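Side-chain contacts in acyl-CoA thioesterase YbgC (Helicobacter pylori, PDB 2PZH), which hydrolyses the thioester bond of acyl-CoAs, preferring long-chain fatty acyl and benzoyl substrates over short ones, and may take part in phospholipid metabolism: residues G16-Y19 and H20-L24; K75-K79 and V80-L84; C90-N93 and A94-P98. All coordinates share one frame; numbering follows the deposited sequence. Where two conformers were deposited one is given.

Contact 1 of 3, residues G16-Y19 and H20-L24; sequences GVVY and HANYL
Residues Tyr19 to Asn22 make a type I beta turn, closed by Asn22 N donating to Tyr19 O at 2.9 Å, and this turn leads the loop 16-19 into helix 22-36. Val18 and Tyr23 meet across it. Because Val18 CG1 stands anti to the backbone N (chi1 166°), this methyl lies over one face of the Tyr23 ring, 3.9 Å from the ring centroid, a CH-pi contact in which one branch of the valine reaches the ring. The same methyl touches Asn22 CB. The hydroxyl of Tyr23 passes beside Val18 CB and shares a water with Val18 O, the water lying 2.6 Å from Tyr23 OH and donating a hydrogen bond to Val18 O at 2.7 Å; Tyr23 OH is also bonded to Ala62 N. In a second pair, His20 runs alongside Tyr19 with its CD2 over one ring face, 3.7 Å from Tyr19 CZ, the planes inclined at 53°. Small Ala21 leaves room for Tyr19 CE2 near its CB. Tyr19 also packs on Asp13, the predicted active-site residue, and on Glu28 of the second subunit, which places this helix-entry turn beside the probable catalytic pocket at a subunit interface of the hot-dog fold.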
ATOM      1  N   GLY A  16       4.684  12.530  -8.803  1.00 17.43           N
ATOM      2  CA  GLY A  16       3.879  12.243  -9.986  1.00 16.84           C
ATOM      3  C   GLY A  16       4.239  10.957 -10.725  1.00 16.22           C
ATOM      4  O   GLY A  16       3.780  10.731 -11.843  1.00 17.16           O
ATOM      5  N   VAL A  17       5.078  10.129 -10.126  1.00 13.13           N
ATOM      6  CA  VAL A  17       5.454   8.862 -10.760  1.00 12.75           C
ATOM      7  C   VAL A  17       5.109   7.715  -9.833  1.00 11.46           C
ATOM      8  O   VAL A  17       4.758   7.926  -8.691  1.00 12.28           O
ATOM      9  CB  VAL A  17       6.950   8.804 -11.093  1.00 12.61           C
ATOM     10  CG1 VAL A  17       7.301   9.910 -12.135  1.00 14.19           C
ATOM     11  CG2 VAL A  17       7.802   8.928  -9.814  1.00 12.68           C
ATOM     12  N   VAL A  18       5.231   6.496 -10.332  1.00 10.15           N
ATOM     13  CA  VAL A  18       4.957   5.328  -9.525  1.00  9.03           C
ATOM     14  C   VAL A  18       5.980   5.245  -8.382  1.00  8.63           C
ATOM     15  O   VAL A  18       7.201   5.373  -8.587  1.00 10.00           O
ATOM     16  CB  VAL A  18       4.993   4.053 -10.394  1.00  8.52           C
ATOM     17  CG1 VAL A  18       5.046   2.782  -9.527  1.00  8.75           C
ATOM     18  CG2 VAL A  18       3.808   4.034 -11.373  1.00  8.41           C
ATOM     19  N   TYR A  19       5.466   5.054  -7.176  1.00  8.32           N
ATOM     20  CA  TYR A  19       6.315   4.876  -5.991  1.00  9.06           C
ATOM     21  C   TYR A  19       7.165   3.615  -6.177  1.00  8.94           C
ATOM     22  O   TYR A  19       6.660   2.577  -6.578  1.00  8.12           O
ATOM     23  CB  TYR A  19       5.451   4.806  -4.735  1.00  9.14           C
ATOM     24  CG  TYR A  19       6.250   4.567  -3.459  1.00  8.90           C
ATOM     25  CD1 TYR A  19       6.916   5.626  -2.815  1.00 10.00           C
ATOM     26  CD2 TYR A  19       6.321   3.310  -2.890  1.00  9.18           C
ATOM     27  CE1 TYR A  19       7.634   5.397  -1.644  1.00  8.97           C
ATOM     28  CE2 TYR A  19       7.028   3.080  -1.743  1.00  9.37           C
ATOM     29  CZ  TYR A  19       7.680   4.123  -1.122  1.00  9.02           C
ATOM     30  OH  TYR A  19       8.377   3.854   0.028  1.00  9.36           O
ATOM     31  N   HIS A  20       8.464   3.701  -5.890  1.00  9.65           N
ATOM     32  CA  HIS A  20       9.381   2.670  -6.356  1.00  9.77           C
ATOM     33  C   HIS A  20       9.012   1.216  -5.978  1.00 10.16           C
ATOM     34  O   HIS A  20       9.150   0.314  -6.804  1.00 11.83           O
ATOM     35  CB  HIS A  20      10.819   2.998  -5.916  1.00 10.47           C
ATOM     36  CG  HIS A  20      11.037   2.882  -4.439  1.00 11.87           C
ATOM     37  ND1 HIS A  20      11.757   1.855  -3.869  1.00 13.78           N
ATOM     38  CD2 HIS A  20      10.586   3.637  -3.410  1.00 10.97           C
ATOM     39  CE1 HIS A  20      11.766   2.000  -2.555  1.00 11.58           C
ATOM     40  NE2 HIS A  20      11.054   3.066  -2.252  1.00 13.66           N
ATOM     41  N   ALA A  21       8.585   0.974  -4.735  1.00  8.83           N
ATOM     42  CA  ALA A  21       8.226  -0.382  -4.301  1.00  9.01           C
ATOM     43  C   ALA A  21       7.048  -0.987  -5.048  1.00  9.97           C
ATOM     44  O   ALA A  21       6.902  -2.208  -5.053  1.00 11.05           O
ATOM     45  CB  ALA A  21       7.926  -0.428  -2.756  1.00  8.54           C
ATOM     46  N   ASN A  22       6.197  -0.145  -5.637  1.00  9.87           N
ATOM     47  CA  ASN A  22       5.016  -0.643  -6.355  1.00 10.29           C
ATOM     48  C   ASN A  22       5.377  -1.487  -7.571  1.00  9.08           C
ATOM     49  O   ASN A  22       4.606  -2.338  -7.996  1.00 10.27           O
ATOM     50  CB  ASN A  22       4.055   0.494  -6.733  1.00 10.12           C
ATOM     51  CG  ASN A  22       3.469   1.191  -5.506  1.00 11.31           C
ATOM     52  OD1 ASN A  22       3.054   2.350  -5.563  1.00 13.13           O
ATOM     53  ND2 ASN A  22       3.454   0.485  -4.392  1.00 10.64           N
ATOM     54  N   TYR A  23       6.566  -1.276  -8.131  1.00  9.72           N
ATOM     55  CA  TYR A  23       6.975  -2.088  -9.274  1.00  9.76           C
ATOM     56  C   TYR A  23       7.120  -3.552  -8.867  1.00 10.00           C
ATOM     57  O   TYR A  23       6.806  -4.458  -9.645  1.00 10.70           O
ATOM     58  CB  TYR A  23       8.272  -1.569  -9.879  1.00  9.55           C
ATOM     59  CG  TYR A  23       8.155  -0.235 -10.550  1.00  9.00           C
ATOM     60  CD1 TYR A  23       7.270  -0.043 -11.615  1.00 10.36           C
ATOM     61  CD2 TYR A  23       8.928   0.844 -10.130  1.00 10.31           C
ATOM     62  CE1 TYR A  23       7.181   1.172 -12.249  1.00  9.74           C
ATOM     63  CE2 TYR A  23       8.848   2.060 -10.755  1.00  8.88           C
ATOM     64  CZ  TYR A  23       7.967   2.221 -11.820  1.00  9.71           C
ATOM     65  OH  TYR A  23       7.879   3.424 -12.458  1.00  9.72           O
ATOM     66  N   LEU A  24       7.579  -3.767  -7.635  1.00  9.92           N
ATOM     67  CA  LEU A  24       7.640  -5.098  -7.052  0.50 10.48           C
ATOM     68  C   LEU A  24       6.254  -5.737  -6.937  1.00 10.22           C
ATOM     69  O   LEU A  24       6.076  -6.921  -7.231  1.00 10.00           O
ATOM     70  CB  LEU A  24       8.330  -5.030  -5.692  0.50 11.48           C
ATOM     71  CG  LEU A  24       9.837  -4.815  -5.811  0.50 12.88           C
ATOM     72  CD1 LEU A  24      10.495  -4.775  -4.446  0.50 13.46           C
ATOM     73  CD2 LEU A  24      10.392  -5.952  -6.636  0.50 12.58           C
TER
HETATM   74  O   HOH W   1       8.477   5.525 -11.013  1.00 11.06           O

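Contact 2 of 3, residues K75-K79 and V80-L84; sequences KELRK and VFVVL
Val83 O is gripped by two backbone donors, Lys75 N at 2.8 Å and the more distant Glu76 N at 3.3 Å. Two residues facing one make a classic beta bulge, set in the antiparallel hairpin of strands 67-77 and 81-92. Val83 N returns a bond to Glu76 O at 2.8 Å, and nearer the turn Arg78 N meets Phe81 O. Leu77 and Val82 occupy one face of the sheet, where Leu77 CG approaches Val82 CG2 and the leucine continues onto Leu132 of helix 126-133, so its branched end bridges strand and helix. Glu76 and Val83 point to the other face, where the Phe81 ring also ends up, its CG placed between the backbone N and the carbonyl carbon (chi1 74°), which turns the ring back toward Glu76 and Arg78. Arg78 lays its CG over one face of that ring, 4.0 Å from the centroid, while Lys110 makes a cation-pi contact with it. The long, bent arginine thus serves twice, with its CG methylene for the ring and its guanidinium for Glu76: Arg78 NE forms a salt bridge to Glu76 OE2 at 2.7 Å, on the anti side of the carboxylate. Its other oxygen, Glu76 OE1, sits in plane at the ring edge, 3.6 Å from Phe81 CE1.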
ATOM      1  N   LYS A  75      14.961 -17.508 -15.642  1.00 22.68           N
ATOM      2  CA  LYS A  75      16.384 -17.377 -15.854  1.00 24.60           C
ATOM      3  C   LYS A  75      16.979 -18.756 -15.647  1.00 25.46           C
ATOM      4  O   LYS A  75      17.726 -19.270 -16.495  1.00 25.11           O
ATOM      5  CB  LYS A  75      16.973 -16.406 -14.819  1.00 26.52           C
ATOM      6  CG  LYS A  75      18.237 -15.671 -15.237  1.00 29.14           C
ATOM      7  CD  LYS A  75      17.893 -14.515 -16.185  1.00 30.47           C
ATOM      8  CE  LYS A  75      18.725 -13.269 -15.919  1.00 31.39           C
ATOM      9  NZ  LYS A  75      20.171 -13.517 -16.177  1.00 31.68           N
ATOM     10  N   GLU A  76      16.615 -19.360 -14.518  1.00 25.70           N
ATOM     11  CA  GLU A  76      17.211 -20.602 -14.067  1.00 27.26           C
ATOM     12  C   GLU A  76      16.215 -21.340 -13.190  1.00 26.77           C
ATOM     13  O   GLU A  76      15.601 -20.740 -12.298  1.00 25.92           O
ATOM     14  CB  GLU A  76      18.482 -20.306 -13.268  1.00 27.93           C
ATOM     15  CG  GLU A  76      19.113 -21.511 -12.592  1.00 29.83           C
ATOM     16  CD  GLU A  76      20.389 -21.161 -11.826  1.00 30.21           C
ATOM     17  OE1 GLU A  76      20.534 -19.993 -11.400  1.00 31.26           O
ATOM     18  OE2 GLU A  76      21.247 -22.055 -11.642  1.00 31.79           O
ATOM     19  N   LEU A  77      16.039 -22.634 -13.443  1.00 26.83           N
ATOM     20  CA  LEU A  77      15.149 -23.445 -12.618  1.00 27.53           C
ATOM     21  C   LEU A  77      15.893 -24.673 -12.115  1.00 28.89           C
ATOM     22  O   LEU A  77      16.306 -25.525 -12.913  1.00 28.59           O
ATOM     23  CB  LEU A  77      13.918 -23.885 -13.418  1.00 28.59           C
ATOM     24  CG  LEU A  77      12.550 -24.055 -12.734  1.00 29.65           C
ATOM     25  CD1 LEU A  77      11.653 -24.952 -13.582  1.00 29.93           C
ATOM     26  CD2 LEU A  77      12.649 -24.591 -11.308  1.00 29.37           C
ATOM     27  N   ARG A  78      16.051 -24.763 -10.796  1.00 29.22           N
ATOM     28  CA  ARG A  78      16.713 -25.902 -10.157  1.00 30.39           C
ATOM     29  C   ARG A  78      15.736 -26.665  -9.271  1.00 30.24           C
ATOM     30  O   ARG A  78      14.577 -26.277  -9.131  1.00 30.02           O
ATOM     31  CB  ARG A  78      17.900 -25.439  -9.316  1.00 32.18           C
ATOM     32  CG  ARG A  78      18.940 -24.658 -10.090  1.00 34.38           C
ATOM     33  CD  ARG A  78      19.622 -25.506 -11.155  1.00 35.95           C
ATOM     34  NE  ARG A  78      20.622 -24.713 -11.865  1.00 37.69           N
ATOM     35  CZ  ARG A  78      21.045 -24.961 -13.100  1.00 38.37           C
ATOM     36  NH1 ARG A  78      20.561 -25.989 -13.783  1.00 38.81           N
ATOM     37  NH2 ARG A  78      21.958 -24.173 -13.652  1.00 38.89           N
ATOM     38  N   LYS A  79      16.201 -27.753  -8.668  1.00 30.21           N
ATOM     39  CA  LYS A  79      15.348 -28.539  -7.782  1.00 29.74           C
ATOM     40  C   LYS A  79      14.866 -27.717  -6.582  1.00 28.80           C
ATOM     41  O   LYS A  79      13.708 -27.828  -6.165  1.00 28.90           O
ATOM     42  CB  LYS A  79      16.089 -29.794  -7.308  1.00 31.31           C
ATOM     43  CG  LYS A  79      15.266 -30.706  -6.418  1.00 32.52           C
ATOM     44  CD  LYS A  79      15.788 -32.135  -6.458  1.00 33.81           C
ATOM     45  CE  LYS A  79      15.634 -32.727  -7.856  1.00 34.81           C
ATOM     46  NZ  LYS A  79      16.198 -34.105  -7.959  1.00 35.51           N
ATOM     47  N   VAL A  80      15.754 -26.880  -6.051  1.00 28.22           N
ATOM     48  CA  VAL A  80      15.509 -26.169  -4.794  1.00 27.43           C
ATOM     49  C   VAL A  80      15.176 -24.668  -4.944  1.00 26.29           C
ATOM     50  O   VAL A  80      14.738 -24.021  -3.984  1.00 26.14           O
ATOM     51  CB  VAL A  80      16.719 -26.331  -3.845  1.00 28.61           C
ATOM     52  CG1 VAL A  80      16.391 -25.821  -2.447  1.00 28.92           C
ATOM     53  CG2 VAL A  80      17.131 -27.797  -3.789  1.00 28.83           C
ATOM     54  N   PHE A  81      15.379 -24.113  -6.135  1.00 24.69           N
ATOM     55  CA  PHE A  81      15.093 -22.693  -6.332  1.00 23.15           C
ATOM     56  C   PHE A  81      14.781 -22.322  -7.780  1.00 21.58           C
ATOM     57  O   PHE A  81      15.031 -23.094  -8.717  1.00 20.29           O
ATOM     58  CB  PHE A  81      16.219 -21.810  -5.744  1.00 24.83           C
ATOM     59  CG  PHE A  81      17.490 -21.791  -6.557  1.00 26.15           C
ATOM     60  CD1 PHE A  81      17.580 -21.038  -7.719  1.00 26.23           C
ATOM     61  CD2 PHE A  81      18.607 -22.499  -6.142  1.00 27.16           C
ATOM     62  CE1 PHE A  81      18.743 -21.004  -8.464  1.00 26.51           C
ATOM     63  CE2 PHE A  81      19.781 -22.468  -6.881  1.00 27.14           C
ATOM     64  CZ  PHE A  81      19.850 -21.719  -8.047  1.00 26.93           C
ATOM     65  N   VAL A  82      14.206 -21.139  -7.961  1.00 18.53           N
ATOM     66  CA  VAL A  82      13.987 -20.620  -9.296  1.00 17.84           C
ATOM     67  C   VAL A  82      14.390 -19.154  -9.343  1.00 17.70           C
ATOM     68  O   VAL A  82      14.167 -18.411  -8.380  1.00 17.59           O
ATOM     69  CB  VAL A  82      12.513 -20.789  -9.723  1.00 17.43           C
ATOM     70  CG1 VAL A  82      11.568 -20.117  -8.695  1.00 17.36           C
ATOM     71  CG2 VAL A  82      12.294 -20.276 -11.154  1.00 17.26           C
ATOM     72  N   VAL A  83      14.998 -18.743 -10.448  1.00 17.13           N
ATOM     73  CA  VAL A  83      15.308 -17.344 -10.642  1.00 17.74           C
ATOM     74  C   VAL A  83      14.511 -16.832 -11.828  1.00 17.51           C
ATOM     75  O   VAL A  83      14.549 -17.407 -12.920  1.00 17.39           O
ATOM     76  CB  VAL A  83      16.817 -17.102 -10.858  1.00 17.97           C
ATOM     77  CG1 VAL A  83      17.094 -15.623 -11.085  1.00 18.06           C
ATOM     78  CG2 VAL A  83      17.630 -17.627  -9.665  1.00 18.47           C
ATOM     79  N   LEU A  84      13.786 -15.743 -11.609  1.00 15.52           N
ATOM     80  CA  LEU A  84      12.964 -15.147 -12.648  1.00 17.31           C
ATOM     81  C   LEU A  84      13.516 -13.804 -13.068  1.00 17.41           C
ATOM     82  O   LEU A  84      14.012 -13.029 -12.238  1.00 17.68           O
ATOM     83  CB  LEU A  84      11.534 -14.930 -12.158  1.00 17.47           C
ATOM     84  CG  LEU A  84      10.619 -16.141 -12.006  1.00 18.81           C
ATOM     85  CD1 LEU A  84      10.929 -16.852 -10.739  1.00 20.17           C
ATOM     86  CD2 LEU A  84       9.154 -15.706 -12.004  1.00 19.43           C
TER

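Contact 3 of 3, residues C90-N93 and A94-P98; sequences CIQN and ASLEP
With CG lodged between the backbone N and the carbonyl carbon (chi1 51°), the amide of Asn93 swings over the chain that follows, bringing OD1 to the backbone N-H of Glu97. The turn it serves is a type I beta turn from Asn93 to Leu96, which follows the end of strand 81-92 and starts the loop to strand 102-114. Leu96 N closes the turn on Asn93 O at 3.2 Å. One residue further, Glu97 N donates to Asn93 OD1 at 3.1 Å with an N-H...O angle of 164°, nearly straight and tilted only a little from the amide plane. The other end of the amide turns back to the same residue, Asn93 ND2 making a weak bond of 3.4 Å to Glu97 O. Asparagine suits the place because its short side chain carries an acceptor and a donor, the acceptor firmly and the donor weakly meeting the backbone of Glu97. A water also bridges the two residues, accepting from Asn93 N at 3.0 Å and donating to Glu97 O at 2.8 Å. Ala94, at the first corner of the turn, packs on Leu41 of the fourth subunit, while Leu96 touches Asn39 of that subunit. Leu96 also runs beside the extended Gln92 side chain, its methyl CD1 lying 3.4 Å from Gln92 OE1.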
ATOM      1  N   CYS A  90       6.170   0.370 -20.390  1.00 11.93           N
ATOM      2  CA  CYS A  90       4.954   1.137 -20.606  1.00 13.42           C
ATOM      3  C   CYS A  90       4.539   0.909 -22.031  1.00 13.16           C
ATOM      4  O   CYS A  90       5.339   1.162 -22.944  1.00 13.48           O
ATOM      5  CB  CYS A  90       5.169   2.640 -20.413  1.00 12.75           C
ATOM      6  SG  CYS A  90       3.678   3.566 -20.768  1.00 14.41           S
ATOM      7  N   ILE A  91       3.302   0.449 -22.234  1.00 12.53           N
ATOM      8  CA  ILE A  91       2.803   0.176 -23.595  1.00 12.14           C
ATOM      9  C   ILE A  91       1.664   1.076 -24.052  1.00 13.28           C
ATOM     10  O   ILE A  91       1.328   1.077 -25.243  1.00 13.87           O
ATOM     11  CB  ILE A  91       2.360  -1.310 -23.765  1.00 11.14           C
ATOM     12  CG1 ILE A  91       1.205  -1.636 -22.810  1.00 11.26           C
ATOM     13  CG2 ILE A  91       3.554  -2.252 -23.574  1.00 12.06           C
ATOM     14  CD1 ILE A  91       0.596  -3.049 -23.005  1.00 12.11           C
ATOM     15  N   GLN A  92       1.052   1.807 -23.126  1.00 12.99           N
ATOM     16  CA  GLN A  92      -0.016   2.746 -23.466  1.00 14.82           C
ATOM     17  C   GLN A  92       0.036   3.936 -22.529  1.00 16.13           C
ATOM     18  O   GLN A  92       0.457   3.795 -21.378  1.00 14.46           O
ATOM     19  CB  GLN A  92      -1.395   2.106 -23.294  1.00 16.95           C
ATOM     20  CG  GLN A  92      -1.650   0.879 -24.092  1.00 19.76           C
ATOM     21  CD  GLN A  92      -3.045   0.331 -23.834  1.00 21.73           C
ATOM     22  OE1 GLN A  92      -4.005   1.101 -23.617  1.00 21.82           O
ATOM     23  NE2 GLN A  92      -3.168  -1.000 -23.843  1.00 21.62           N
ATOM     24  N   ASN A  93      -0.395   5.095 -23.011  1.00 16.14           N
ATOM     25  CA  ASN A  93      -0.605   6.238 -22.111  1.00 17.20           C
ATOM     26  C   ASN A  93      -2.108   6.425 -21.898  1.00 17.35           C
ATOM     27  O   ASN A  93      -2.905   5.746 -22.552  1.00 17.52           O
ATOM     28  CB  ASN A  93       0.097   7.484 -22.637  1.00 18.40           C
ATOM     29  CG  ASN A  93      -0.243   7.774 -24.102  1.00 18.04           C
ATOM     30  OD1 ASN A  93      -1.405   7.920 -24.444  1.00 16.80           O
ATOM     31  ND2 ASN A  93       0.780   7.842 -24.959  1.00 18.84           N
ATOM     32  N   ALA A  94      -2.517   7.314 -20.983  1.00 17.17           N
ATOM     33  CA  ALA A  94      -3.949   7.468 -20.722  1.00 18.15           C
ATOM     34  C   ALA A  94      -4.701   8.023 -21.923  1.00 18.71           C
ATOM     35  O   ALA A  94      -5.887   7.741 -22.084  1.00 19.72           O
ATOM     36  CB  ALA A  94      -4.211   8.335 -19.492  1.00 19.53           C
ATOM     37  N   SER A  95      -4.006   8.788 -22.769  1.00 18.54           N
ATOM     38  CA  SER A  95      -4.639   9.428 -23.935  1.00 18.90           C
ATOM     39  C   SER A  95      -4.787   8.466 -25.120  1.00 18.82           C
ATOM     40  O   SER A  95      -5.417   8.809 -26.120  1.00 17.67           O
ATOM     41  CB  SER A  95      -3.851  10.660 -24.388  1.00 19.31           C
ATOM     42  OG  SER A  95      -3.759  11.628 -23.349  1.00 20.77           O
ATOM     43  N   LEU A  96      -4.212   7.273 -24.981  1.00 18.70           N
ATOM     44  CA  LEU A  96      -4.172   6.270 -26.059  1.00 20.24           C
ATOM     45  C   LEU A  96      -3.651   6.875 -27.358  1.00 19.85           C
ATOM     46  O   LEU A  96      -4.223   6.653 -28.425  1.00 19.92           O
ATOM     47  CB  LEU A  96      -5.545   5.618 -26.281  1.00 20.45           C
ATOM     48  CG  LEU A  96      -5.616   4.242 -26.969  1.00 21.79           C
ATOM     49  CD1 LEU A  96      -4.864   3.146 -26.227  1.00 21.08           C
ATOM     50  CD2 LEU A  96      -7.082   3.847 -27.172  1.00 22.23           C
ATOM     51  N   GLU A  97      -2.579   7.659 -27.268  1.00 19.78           N
ATOM     52  CA  GLU A  97      -1.882   8.132 -28.469  1.00 18.31           C
ATOM     53  C   GLU A  97      -0.745   7.179 -28.801  1.00 18.66           C
ATOM     54  O   GLU A  97      -0.184   6.557 -27.903  1.00 17.71           O
ATOM     55  CB  GLU A  97      -1.348   9.542 -28.252  1.00 19.16           C
ATOM     56  CG  GLU A  97      -2.479  10.512 -28.015  1.00 21.65           C
ATOM     57  CD  GLU A  97      -2.035  11.945 -27.947  1.00 23.29           C
ATOM     58  OE1 GLU A  97      -0.893  12.192 -27.504  1.00 22.89           O
ATOM     59  OE2 GLU A  97      -2.854  12.816 -28.338  1.00 25.31           O
ATOM     60  N   PRO A  98      -0.388   7.069 -30.090  1.00 16.73           N
ATOM     61  CA  PRO A  98       0.615   6.076 -30.480  1.00 17.28           C
ATOM     62  C   PRO A  98       1.966   6.326 -29.812  1.00 17.88           C
ATOM     63  O   PRO A  98       2.421   7.473 -29.743  1.00 18.10           O
ATOM     64  CB  PRO A  98       0.699   6.231 -32.014  1.00 15.97           C
ATOM     65  CG  PRO A  98       0.145   7.576 -32.297  1.00 16.47           C
ATOM     66  CD  PRO A  98      -0.882   7.846 -31.239  1.00 16.19           C
TER
HETATM   67  O   HOH W   2      -1.043   4.787 -25.946  1.00 11.44           O

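Along the chain the three contacts come in series. Contact 1 leads into helix 22-36, the central helix around which the hot-dog sheet wraps, whereas contacts 2 and 3 share strand 81-92: contact 2 lies in the sheet at the strand's start, in the hairpin with strand 67-77, and contact 3 runs from its end into the loop before strand 102-114. Their centres are therefore about 34 Å apart, on opposite sides of the chain's centre. Contact 1 lies about 26 Å from contact 2 and 18 Å from contact 3, centre to centre. Contacts 1 and 3 both reach other subunits of the tetramer, while contact 2 is touched by none; only contact 1 adjoins the predicted active-site Asp13.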